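Local coordinates for N2b-titin isoform (Homo sapiens, PDB 1YA5), which forms the N-terminal end of the giant muscle protein titin, two immunoglobulin domains that telethonin binds and joins to those of a second titin chain, at residues T7-L12 against E26-G31; T22-A27 against R62-I67; G53-F58 against T66-T71. All coordinates share one frame; numbering follows the deposited sequence.

Contact 1 of 3, residues T7-L12 against E26-G31; sequences TFTQPL and EAHISG
The F8 ring stands beside the I29 side chain, both pointing the same way into the domain, and I29 CG1 meets ring atom CD2 at a slant, 3.6 Å away. A27 CB approaches obliquely as well, but more loosely; L80, A89 and S91 close in from the facing sheet, and V10 of the Telethonin chain packs on F8 too. CG lies anti to the carbonyl carbon of F8 (chi1 -59°), which turns the ring in among these groups. The other flat group, the H28 imidazole, lies on the opposite face of the sheet, where T9 OG1 meets the ring at a slant, 3.4 Å from H28 CD2. Further along that face the methyl T9 CG2 touches S30 OG at 3.4 Å. These contacts flank a classic beta bulge, in which T9 and Q10 together face H28 where the first strand of an immunoglobulin sandwich turns a corner at T9. H28 O receives Q10 N at 3.3 Å and a weak, bent bond from T9 N, while H28 N returns a straight bond (167°) to a lone pair of Q10 O at 2.9 Å. Before the bulge, T7 and S30 form a regular antiparallel hydrogen-bonded pair, with T7 N 2.8 Å from S30 O. With only an alanine at F8, a gap is likely to open beside I29 and L80, and V10 of the Telethonin chain would probably lose part of its packing surface. Past the corner, the methyl L12 CD2 settles 3.6 Å from A27 CB, and T7 OG1, on the outer face, bonds to E12 of the Telethonin chain.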
ATOM      1  N   THR A   7       5.466   4.443  29.132  1.00 40.88           N
ATOM      2  CA  THR A   7       5.927   4.998  27.890  1.00 42.87           C
ATOM      3  C   THR A   7       5.861   4.000  26.746  1.00 43.92           C
ATOM      4  O   THR A   7       6.218   2.833  26.907  1.00 51.63           O
ATOM      5  CB  THR A   7       7.324   5.569  28.045  1.00 43.48           C
ATOM      6  OG1 THR A   7       7.716   6.129  26.796  1.00 43.60           O
ATOM      7  CG2 THR A   7       8.341   4.473  28.445  1.00 40.76           C
ATOM      8  N   PHE A   8       5.387   4.421  25.586  1.00 43.54           N
ATOM      9  CA  PHE A   8       5.362   3.476  24.480  1.00 41.52           C
ATOM     10  C   PHE A   8       6.768   3.259  23.941  1.00 46.61           C
ATOM     11  O   PHE A   8       7.357   4.146  23.351  1.00 44.59           O
ATOM     12  CB  PHE A   8       4.389   3.896  23.384  1.00 41.92           C
ATOM     13  CG  PHE A   8       2.951   4.045  23.861  1.00 50.71           C
ATOM     14  CD1 PHE A   8       2.449   5.285  24.227  1.00 46.04           C
ATOM     15  CD2 PHE A   8       2.107   2.949  23.946  1.00 48.15           C
ATOM     16  CE1 PHE A   8       1.127   5.433  24.656  1.00 47.96           C
ATOM     17  CE2 PHE A   8       0.788   3.098  24.383  1.00 50.29           C
ATOM     18  CZ  PHE A   8       0.299   4.344  24.735  1.00 43.45           C
ATOM     19  N   THR A   9       7.323   2.073  24.160  1.00 44.35           N
ATOM     20  CA  THR A   9       8.564   1.734  23.499  1.00 44.79           C
ATOM     21  C   THR A   9       8.316   1.410  22.033  1.00 41.33           C
ATOM     22  O   THR A   9       9.141   1.673  21.179  1.00 45.19           O
ATOM     23  CB  THR A   9       9.309   0.606  24.231  1.00 41.74           C
ATOM     24  OG1 THR A   9       8.521  -0.585  24.208  1.00 45.45           O
ATOM     25  CG2 THR A   9       9.486   0.994  25.666  1.00 38.09           C
ATOM     26  N   GLN A  10       7.158   0.865  21.725  1.00 43.33           N
ATOM     27  CA  GLN A  10       6.700   0.916  20.348  1.00 45.63           C
ATOM     28  C   GLN A  10       5.229   1.265  20.245  1.00 44.07           C
ATOM     29  O   GLN A  10       4.377   0.501  20.667  1.00 45.14           O
ATOM     30  CB  GLN A  10       6.952  -0.399  19.655  1.00 49.09           C
ATOM     31  CG  GLN A  10       5.830  -0.769  18.732  1.00 49.07           C
ATOM     32  CD  GLN A  10       6.316  -1.562  17.545  1.00 50.76           C
ATOM     33  OE1 GLN A  10       5.525  -2.194  16.850  1.00 53.55           O
ATOM     34  NE2 GLN A  10       7.624  -1.537  17.309  1.00 47.92           N
ATOM     35  N   PRO A  11       4.932   2.420  19.660  1.00 46.27           N
ATOM     36  CA  PRO A  11       3.564   2.943  19.609  1.00 45.62           C
ATOM     37  C   PRO A  11       2.697   2.153  18.639  1.00 48.33           C
ATOM     38  O   PRO A  11       3.212   1.311  17.911  1.00 48.65           O
ATOM     39  CB  PRO A  11       3.732   4.381  19.099  1.00 45.75           C
ATOM     40  CG  PRO A  11       5.177   4.588  18.872  1.00 50.09           C
ATOM     41  CD  PRO A  11       5.915   3.288  18.995  1.00 43.51           C
ATOM     42  N   LEU A  12       1.397   2.434  18.619  1.00 48.51           N
ATOM     43  CA  LEU A  12       0.489   1.791  17.681  1.00 47.18           C
ATOM     44  C   LEU A  12       0.878   2.094  16.251  1.00 47.84           C
ATOM     45  O   LEU A  12       1.543   3.092  15.982  1.00 50.39           O
ATOM     46  CB  LEU A  12      -0.939   2.275  17.896  1.00 47.08           C
ATOM     47  CG  LEU A  12      -1.724   1.825  19.121  1.00 47.19           C
ATOM     48  CD1 LEU A  12      -3.195   2.171  18.886  1.00 40.66           C
ATOM     49  CD2 LEU A  12      -1.528   0.332  19.359  1.00 41.28           C
ATOM     50  N   GLU A  26      -1.384  -3.505  17.858  1.00 47.16           N
ATOM     51  CA  GLU A  26      -0.592  -3.844  19.018  1.00 52.28           C
ATOM     52  C   GLU A  26       0.459  -2.776  19.334  1.00 51.54           C
ATOM     53  O   GLU A  26       0.787  -1.947  18.481  1.00 53.45           O
ATOM     54  CB  GLU A  26       0.008  -5.231  18.871  1.00 51.07           C
ATOM     55  CG  GLU A  26       1.355  -5.208  18.208  1.00 68.43           C
ATOM     56  CD  GLU A  26       1.695  -6.499  17.486  1.00 63.49           C
ATOM     57  OE1 GLU A  26       1.082  -7.542  17.819  1.00 63.30           O
ATOM     58  OE2 GLU A  26       2.584  -6.452  16.594  1.00 63.08           O
ATOM     59  N   ALA A  27       0.936  -2.779  20.579  1.00 51.07           N
ATOM     60  CA  ALA A  27       1.876  -1.773  21.085  1.00 50.69           C
ATOM     61  C   ALA A  27       2.697  -2.344  22.233  1.00 50.62           C
ATOM     62  O   ALA A  27       2.285  -3.309  22.879  1.00 45.61           O
ATOM     63  CB  ALA A  27       1.140  -0.534  21.560  1.00 41.23           C
ATOM     64  N   HIS A  28       3.853  -1.739  22.490  1.00 50.59           N
ATOM     65  CA  HIS A  28       4.645  -2.105  23.645  1.00 51.28           C
ATOM     66  C   HIS A  28       4.766  -0.913  24.587  1.00 51.71           C
ATOM     67  O   HIS A  28       5.113   0.189  24.160  1.00 53.65           O
ATOM     68  CB  HIS A  28       6.014  -2.615  23.218  1.00 52.63           C
ATOM     69  CG  HIS A  28       6.577  -3.656  24.135  1.00 57.47           C
ATOM     70  ND1 HIS A  28       6.468  -5.009  23.887  1.00 63.58           N
ATOM     71  CD2 HIS A  28       7.259  -3.542  25.302  1.00 62.94           C
ATOM     72  CE1 HIS A  28       7.069  -5.682  24.854  1.00 56.57           C
ATOM     73  NE2 HIS A  28       7.558  -4.816  25.725  1.00 53.18           N
ATOM     74  N   ILE A  29       4.447  -1.143  25.859  1.00 49.57           N
ATOM     75  CA  ILE A  29       4.425  -0.108  26.882  1.00 47.40           C
ATOM     76  C   ILE A  29       5.285  -0.570  28.034  1.00 50.44           C
ATOM     77  O   ILE A  29       5.269  -1.745  28.382  1.00 49.40           O
ATOM     78  CB  ILE A  29       3.024   0.020  27.455  1.00 46.82           C
ATOM     79  CG1 ILE A  29       2.021   0.331  26.347  1.00 51.48           C
ATOM     80  CG2 ILE A  29       2.995   1.076  28.511  1.00 48.38           C
ATOM     81  CD1 ILE A  29       0.583   0.139  26.769  1.00 53.81           C
ATOM     82  N   SER A  30       6.045   0.334  28.631  1.00 49.87           N
ATOM     83  CA  SER A  30       6.755  -0.028  29.840  1.00 48.04           C
ATOM     84  C   SER A  30       6.426   0.977  30.917  1.00 49.73           C
ATOM     85  O   SER A  30       5.940   2.063  30.620  1.00 48.98           O
ATOM     86  CB  SER A  30       8.253  -0.099  29.602  1.00 47.09           C
ATOM     87  OG  SER A  30       8.690   1.066  28.956  1.00 46.62           O
ATOM     88  N   GLY A  31       6.653   0.601  32.172  1.00 47.90           N
ATOM     89  CA  GLY A  31       6.491   1.538  33.265  1.00 48.52           C
ATOM     90  C   GLY A  31       6.137   0.845  34.549  1.00 47.10           C
ATOM     91  O   GLY A  31       5.609  -0.257  34.526  1.00 54.55           O
TER

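Contact 2 of 3, residues T22-A27 against R62-I67; sequences TATFEA and RAKLTI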
ATOM      1  N   THR A  22      -9.038 -10.082   9.657  1.00 51.61           N
ATOM      2  CA  THR A  22      -8.564  -9.725  10.997  1.00 52.81           C
ATOM      3  C   THR A  22      -7.745  -8.440  11.026  1.00 50.53           C
ATOM      4  O   THR A  22      -6.800  -8.288  10.256  1.00 49.19           O
ATOM      5  CB  THR A  22      -7.664 -10.810  11.614  1.00 51.94           C
ATOM      6  OG1 THR A  22      -8.414 -12.013  11.866  1.00 58.21           O
ATOM      7  CG2 THR A  22      -7.153 -10.311  12.937  1.00 48.33           C
ATOM      8  N   ALA A  23      -8.077  -7.549  11.957  1.00 46.99           N
ATOM      9  CA  ALA A  23      -7.321  -6.326  12.183  1.00 43.96           C
ATOM     10  C   ALA A  23      -6.643  -6.418  13.529  1.00 46.82           C
ATOM     11  O   ALA A  23      -7.286  -6.721  14.524  1.00 50.92           O
ATOM     12  CB  ALA A  23      -8.234  -5.140  12.153  1.00 43.49           C
ATOM     13  N   THR A  24      -5.338  -6.183  13.553  1.00 48.23           N
ATOM     14  CA  THR A  24      -4.568  -6.267  14.768  1.00 43.31           C
ATOM     15  C   THR A  24      -3.899  -4.935  15.089  1.00 44.27           C
ATOM     16  O   THR A  24      -3.140  -4.398  14.292  1.00 45.37           O
ATOM     17  CB  THR A  24      -3.496  -7.335  14.638  1.00 49.81           C
ATOM     18  OG1 THR A  24      -4.087  -8.530  14.116  1.00 52.36           O
ATOM     19  CG2 THR A  24      -2.863  -7.646  16.006  1.00 37.80           C
ATOM     20  N   PHE A  25      -4.196  -4.399  16.258  1.00 42.09           N
ATOM     21  CA  PHE A  25      -3.503  -3.231  16.749  1.00 42.42           C
ATOM     22  C   PHE A  25      -2.686  -3.725  17.897  1.00 43.95           C
ATOM     23  O   PHE A  25      -3.223  -4.334  18.815  1.00 46.21           O
ATOM     24  CB  PHE A  25      -4.505  -2.224  17.267  1.00 38.68           C
ATOM     25  CG  PHE A  25      -5.031  -1.303  16.221  1.00 45.95           C
ATOM     26  CD1 PHE A  25      -6.350  -1.361  15.830  1.00 41.66           C
ATOM     27  CD2 PHE A  25      -4.212  -0.355  15.641  1.00 43.83           C
ATOM     28  CE1 PHE A  25      -6.842  -0.483  14.882  1.00 45.53           C
ATOM     29  CE2 PHE A  25      -4.714   0.527  14.691  1.00 44.90           C
ATOM     30  CZ  PHE A  25      -6.023   0.464  14.316  1.00 37.45           C
ATOM     31  N   GLU A  26      -1.384  -3.505  17.858  1.00 47.16           N
ATOM     32  CA  GLU A  26      -0.592  -3.844  19.018  1.00 52.28           C
ATOM     33  C   GLU A  26       0.459  -2.776  19.334  1.00 51.54           C
ATOM     34  O   GLU A  26       0.787  -1.947  18.481  1.00 53.45           O
ATOM     35  CB  GLU A  26       0.008  -5.231  18.871  1.00 51.07           C
ATOM     36  CG  GLU A  26       1.355  -5.208  18.208  1.00 68.43           C
ATOM     37  CD  GLU A  26       1.695  -6.499  17.486  1.00 63.49           C
ATOM     38  OE1 GLU A  26       1.082  -7.542  17.819  1.00 63.30           O
ATOM     39  OE2 GLU A  26       2.584  -6.452  16.594  1.00 63.08           O
ATOM     40  N   ALA A  27       0.936  -2.779  20.579  1.00 51.07           N
ATOM     41  CA  ALA A  27       1.876  -1.773  21.085  1.00 50.69           C
ATOM     42  C   ALA A  27       2.697  -2.344  22.233  1.00 50.62           C
ATOM     43  O   ALA A  27       2.285  -3.309  22.879  1.00 45.61           O
ATOM     44  CB  ALA A  27       1.140  -0.534  21.560  1.00 41.23           C
ATOM     45  N   ARG A  62       3.149  -6.233  26.268  1.00 50.29           N
ATOM     46  CA  ARG A  62       2.449  -6.450  24.991  1.00 49.53           C
ATOM     47  C   ARG A  62       0.974  -6.050  25.131  1.00 51.60           C
ATOM     48  O   ARG A  62       0.214  -6.756  25.791  1.00 54.57           O
ATOM     49  CB  ARG A  62       2.455  -7.947  24.616  1.00 56.52           C
ATOM     50  CG  ARG A  62       3.764  -8.549  24.071  1.00 61.36           C
ATOM     51  CD  ARG A  62       4.624  -9.219  25.181  1.00 68.16           C
ATOM     52  NE  ARG A  62       4.442 -10.672  25.374  1.00 59.31           N
ATOM     53  CZ  ARG A  62       5.169 -11.423  26.225  1.00 65.41           C
ATOM     54  NH1 ARG A  62       6.136 -10.876  26.957  1.00 61.59           N
ATOM     55  NH2 ARG A  62       4.933 -12.727  26.347  1.00 65.22           N
ATOM     56  N   ALA A  63       0.566  -4.942  24.517  1.00 48.92           N
ATOM     57  CA  ALA A  63      -0.848  -4.598  24.379  1.00 52.49           C
ATOM     58  C   ALA A  63      -1.298  -4.903  22.963  1.00 51.83           C
ATOM     59  O   ALA A  63      -0.503  -4.840  22.029  1.00 59.62           O
ATOM     60  CB  ALA A  63      -1.104  -3.127  24.719  1.00 46.07           C
ATOM     61  N   LYS A  64      -2.557  -5.230  22.788  1.00 52.29           N
ATOM     62  CA  LYS A  64      -2.951  -5.884  21.574  1.00 49.28           C
ATOM     63  C   LYS A  64      -4.446  -5.867  21.547  1.00 47.15           C
ATOM     64  O   LYS A  64      -5.100  -6.211  22.528  1.00 44.86           O
ATOM     65  CB  LYS A  64      -2.433  -7.312  21.587  1.00 53.05           C
ATOM     66  CG  LYS A  64      -2.407  -8.039  20.261  1.00 54.21           C
ATOM     67  CD  LYS A  64      -2.131  -9.506  20.562  1.00 56.13           C
ATOM     68  CE  LYS A  64      -1.775 -10.304  19.329  1.00 62.76           C
ATOM     69  NZ  LYS A  64      -1.281 -11.651  19.739  1.00 56.05           N
ATOM     70  N   LEU A  65      -4.975  -5.427  20.431  1.00 44.34           N
ATOM     71  CA  LEU A  65      -6.378  -5.454  20.200  1.00 41.71           C
ATOM     72  C   LEU A  65      -6.522  -6.051  18.811  1.00 44.60           C
ATOM     73  O   LEU A  65      -5.888  -5.586  17.868  1.00 47.49           O
ATOM     74  CB  LEU A  65      -6.929  -4.038  20.271  1.00 40.05           C
ATOM     75  CG  LEU A  65      -8.411  -3.866  20.004  1.00 41.29           C
ATOM     76  CD1 LEU A  65      -8.912  -2.562  20.580  1.00 45.27           C
ATOM     77  CD2 LEU A  65      -8.660  -3.924  18.518  1.00 37.92           C
ATOM     78  N   THR A  66      -7.337  -7.100  18.699  1.00 50.77           N
ATOM     79  CA  THR A  66      -7.631  -7.769  17.420  1.00 45.49           C
ATOM     80  C   THR A  66      -9.127  -7.829  17.149  1.00 45.31           C
ATOM     81  O   THR A  66      -9.891  -8.349  17.970  1.00 42.41           O
ATOM     82  CB  THR A  66      -7.155  -9.232  17.414  1.00 46.62           C
ATOM     83  OG1 THR A  66      -5.851  -9.325  18.004  1.00 47.56           O
ATOM     84  CG2 THR A  66      -7.108  -9.758  15.996  1.00 45.37           C
ATOM     85  N   ILE A  67      -9.543  -7.311  16.002  1.00 44.01           N
ATOM     86  CA  ILE A  67     -10.890  -7.543  15.509  1.00 47.35           C
ATOM     87  C   ILE A  67     -10.923  -8.718  14.535  1.00 49.87           C
ATOM     88  O   ILE A  67     -10.369  -8.641  13.439  1.00 49.80           O
ATOM     89  CB  ILE A  67     -11.470  -6.290  14.843  1.00 48.24           C
ATOM     90  CG1 ILE A  67     -11.508  -5.138  15.848  1.00 43.35           C
ATOM     91  CG2 ILE A  67     -12.862  -6.571  14.286  1.00 51.67           C
ATOM     92  CD1 ILE A  67     -10.887  -3.856  15.332  1.00 44.51           C
TER
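F25 and L65 are joined by the two shortest backbone bonds here: F25 N lies 2.6 Å from L65 O and L65 N returns the same 2.6 Å to F25 O, each donor coming nearly along the C=O axis. A23 with I67 and A27 with A63 repeat the two-bond pattern toward the strand ends, although A27 N approaches A63 O from well above the carbonyl plane, at 2.9 Å. The side chains of these six residues all lie on the inner face, packed under the facing sheet. There L65 CD2 sits at the edge of the F25 ring, near its plane, F25 CB is 4.3 Å from L65 CB, and the ring itself stacks with Y78; W39 lies against F25, A63 and L65, and L95 against A23, F25 and I67. The outer face, by contrast, lies open to solvent, and no facing sheet covers it. T24 and T66 run side by side, pointing the same way, with T24 OG1 3.8 Å from T66 CG2. K64, its CG anti to the backbone N (chi1 -164°) and its chain extended, stretches out past E26 into solvent, touching E26 CB with its own CG at 4.0 Å. Their opposite charges stay apart, K64 NZ 5.1 Å from E26 OE1, so any attraction is probably modest and no salt bridge forms. One greasy face and one polar face on an antiparallel pair are what the B and E strands, central in one sheet of the immunoglobulin I-set sandwich, present to the core and to solvent.

Contact 3 of 3, residues G53-F58 against T66-T71; sequences GVQISF and TIPAVT
Q55 and T66 are an antiparallel hydrogen-bonded pair: Q55 N reaches T66 O at 3.1 Å, nearly straight and in the carbonyl plane, whereas the return bond from T66 N to Q55 O is weak, at 3.4 Å. This is the open end of the D-E beta hairpin of the immunoglobulin fold, where strand 55-59 begins and strand 62-67 finishes. T66 O has a second neighbour in V54 CA, whose C-H points to it. Just before, G53 holds a backbone shape (phi 116°, psi -46°) that a side chain would jam against the preceding carbonyl; a CB here would also lie against P68 CD. Strand 55-59 runs on beside strand 62-67, S57 pairing with K64, while the other chain turns off after P68.

V54 and I67 carry the inner side, lying alongside each other and pointing the same way. V54 CG1 lies anti to its carbonyl carbon (chi1 -80°) and comes 3.8 Å from I67 CG1. On the outer side the exposed Q55 chain bends at its second torsion and runs obliquely across P68, its OE1 4.0 Å from P68 CG. The same ring carbon, P68 CG, also rests 3.6 Å from G53 O.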
ATOM      1  N   GLY A  53     -16.689  -9.380  19.379  1.00 50.50           N
ATOM      2  CA  GLY A  53     -15.581 -10.094  18.786  1.00 52.91           C
ATOM      3  C   GLY A  53     -14.223  -9.750  19.363  1.00 55.27           C
ATOM      4  O   GLY A  53     -13.428 -10.653  19.641  1.00 55.17           O
ATOM      5  N   VAL A  54     -13.957  -8.456  19.537  1.00 53.72           N
ATOM      6  CA  VAL A  54     -12.635  -8.000  19.949  1.00 53.41           C
ATOM      7  C   VAL A  54     -12.049  -8.921  20.994  1.00 53.35           C
ATOM      8  O   VAL A  54     -12.720  -9.325  21.940  1.00 53.34           O
ATOM      9  CB  VAL A  54     -12.641  -6.570  20.517  1.00 50.89           C
ATOM     10  CG1 VAL A  54     -12.665  -5.549  19.404  1.00 52.25           C
ATOM     11  CG2 VAL A  54     -13.803  -6.376  21.472  1.00 50.19           C
ATOM     12  N   GLN A  55     -10.796  -9.267  20.788  1.00 54.09           N
ATOM     13  CA  GLN A  55      -9.984  -9.840  21.833  1.00 56.92           C
ATOM     14  C   GLN A  55      -9.062  -8.713  22.235  1.00 53.17           C
ATOM     15  O   GLN A  55      -9.021  -7.697  21.559  1.00 58.33           O
ATOM     16  CB  GLN A  55      -9.187 -11.043  21.307  1.00 62.96           C
ATOM     17  CG  GLN A  55      -9.863 -12.396  21.568  1.00 65.04           C
ATOM     18  CD  GLN A  55      -9.881 -13.326  20.346  1.00 68.29           C
ATOM     19  OE1 GLN A  55      -9.980 -12.873  19.200  1.00 65.05           O
ATOM     20  NE2 GLN A  55      -9.795 -14.639  20.550  1.00 67.35           N
ATOM     21  N   ILE A  56      -8.313  -8.871  23.317  1.00 52.54           N
ATOM     22  CA  ILE A  56      -7.525  -7.760  23.848  1.00 50.03           C
ATOM     23  C   ILE A  56      -6.667  -8.303  24.965  1.00 47.27           C
ATOM     24  O   ILE A  56      -7.171  -8.937  25.883  1.00 51.59           O
ATOM     25  CB  ILE A  56      -8.416  -6.652  24.438  1.00 48.06           C
ATOM     26  CG1 ILE A  56      -9.257  -5.998  23.346  1.00 48.25           C
ATOM     27  CG2 ILE A  56      -7.579  -5.610  25.140  1.00 46.27           C
ATOM     28  CD1 ILE A  56     -10.187  -4.924  23.868  1.00 54.21           C
ATOM     29  N   SER A  57      -5.370  -8.068  24.913  1.00 48.51           N
ATOM     30  CA  SER A  57      -4.531  -8.607  25.961  1.00 49.47           C
ATOM     31  C   SER A  57      -3.416  -7.654  26.296  1.00 47.43           C
ATOM     32  O   SER A  57      -3.119  -6.734  25.535  1.00 50.09           O
ATOM     33  CB  SER A  57      -3.964  -9.964  25.552  1.00 52.57           C
ATOM     34  OG  SER A  57      -3.021  -9.819  24.502  1.00 55.90           O
ATOM     35  N   PHE A  58      -2.779  -7.910  27.440  1.00 48.33           N
ATOM     36  CA  PHE A  58      -1.675  -7.105  27.903  1.00 48.43           C
ATOM     37  C   PHE A  58      -0.816  -7.981  28.820  1.00 45.84           C
ATOM     38  O   PHE A  58      -1.109  -8.092  30.005  1.00 53.68           O
ATOM     39  CB  PHE A  58      -2.241  -5.855  28.618  1.00 49.49           C
ATOM     40  CG  PHE A  58      -1.212  -4.883  29.138  1.00 47.30           C
ATOM     41  CD1 PHE A  58       0.013  -4.721  28.502  1.00 48.55           C
ATOM     42  CD2 PHE A  58      -1.473  -4.128  30.270  1.00 50.33           C
ATOM     43  CE1 PHE A  58       0.967  -3.838  28.996  1.00 43.13           C
ATOM     44  CE2 PHE A  58      -0.525  -3.240  30.776  1.00 47.20           C
ATOM     45  CZ  PHE A  58       0.701  -3.100  30.136  1.00 43.42           C
ATOM     46  N   THR A  66      -7.337  -7.100  18.699  1.00 50.77           N
ATOM     47  CA  THR A  66      -7.631  -7.769  17.420  1.00 45.49           C
ATOM     48  C   THR A  66      -9.127  -7.829  17.149  1.00 45.31           C
ATOM     49  O   THR A  66      -9.891  -8.349  17.970  1.00 42.41           O
ATOM     50  CB  THR A  66      -7.155  -9.232  17.414  1.00 46.62           C
ATOM     51  OG1 THR A  66      -5.851  -9.325  18.004  1.00 47.56           O
ATOM     52  CG2 THR A  66      -7.108  -9.758  15.996  1.00 45.37           C
ATOM     53  N   ILE A  67      -9.543  -7.311  16.002  1.00 44.01           N
ATOM     54  CA  ILE A  67     -10.890  -7.543  15.509  1.00 47.35           C
ATOM     55  C   ILE A  67     -10.923  -8.718  14.535  1.00 49.87           C
ATOM     56  O   ILE A  67     -10.369  -8.641  13.439  1.00 49.80           O
ATOM     57  CB  ILE A  67     -11.470  -6.290  14.843  1.00 48.24           C
ATOM     58  CG1 ILE A  67     -11.508  -5.138  15.848  1.00 43.35           C
ATOM     59  CG2 ILE A  67     -12.862  -6.571  14.286  1.00 51.67           C
ATOM     60  CD1 ILE A  67     -10.887  -3.856  15.332  1.00 44.51           C
ATOM     61  N   PRO A  68     -11.554  -9.823  14.943  1.00 54.36           N
ATOM     62  CA  PRO A  68     -11.658 -11.017  14.103  1.00 52.37           C
ATOM     63  C   PRO A  68     -12.088 -10.824  12.647  1.00 56.34           C
ATOM     64  O   PRO A  68     -11.364 -11.272  11.745  1.00 59.32           O
ATOM     65  CB  PRO A  68     -12.638 -11.888  14.871  1.00 51.24           C
ATOM     66  CG  PRO A  68     -12.341 -11.531  16.302  1.00 52.05           C
ATOM     67  CD  PRO A  68     -12.148 -10.041  16.278  1.00 52.73           C
ATOM     68  N   ALA A  69     -13.224 -10.178  12.385  1.00 53.82           N
ATOM     69  CA  ALA A  69     -13.675 -10.057  11.001  1.00 49.23           C
ATOM     70  C   ALA A  69     -14.182  -8.662  10.724  1.00 48.99           C
ATOM     71  O   ALA A  69     -15.375  -8.407  10.729  1.00 53.17           O
ATOM     72  CB  ALA A  69     -14.744 -11.116  10.681  1.00 43.85           C
ATOM     73  N   VAL A  70     -13.269  -7.748  10.464  1.00 53.21           N
ATOM     74  CA  VAL A  70     -13.638  -6.345  10.421  1.00 51.42           C
ATOM     75  C   VAL A  70     -14.800  -6.063   9.487  1.00 51.29           C
ATOM     76  O   VAL A  70     -14.980  -6.738   8.484  1.00 52.92           O
ATOM     77  CB  VAL A  70     -12.446  -5.466  10.062  1.00 53.63           C
ATOM     78  CG1 VAL A  70     -11.368  -5.613  11.127  1.00 49.28           C
ATOM     79  CG2 VAL A  70     -11.923  -5.811   8.666  1.00 49.57           C
ATOM     80  N   THR A  71     -15.600  -5.069   9.834  1.00 48.07           N
ATOM     81  CA  THR A  71     -16.605  -4.569   8.923  1.00 51.32           C
ATOM     82  C   THR A  71     -16.238  -3.161   8.562  1.00 47.22           C
ATOM     83  O   THR A  71     -15.390  -2.573   9.180  1.00 52.41           O
ATOM     84  CB  THR A  71     -17.935  -4.488   9.612  1.00 51.52           C
ATOM     85  OG1 THR A  71     -17.860  -3.448  10.598  1.00 55.19           O
ATOM     86  CG2 THR A  71     -18.228  -5.781  10.297  1.00 47.78           C
TER

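In the fold
All three contacts knit one four-stranded sheet of the first immunoglobulin domain, in the order 4-8, 23-32, 62-67, 55-59. Contacts 1 and 2 share E26 and A27 on strand 23-32, with centres about 12 Å apart; I29 CD1 and A63 CB, at 4.2 Å, join them on the core side. Contacts 2 and 3 share T66 and I67, with centres only about 7 Å apart, and are tied by K64 O to S57 N at 3.0 Å, probably a hydrogen bond. Contacts 1 and 3, about 19 Å apart between centres, do not touch. Telethonin reaches contact 1 alone of the three, along residues 7-12 at the sheet's outer edge.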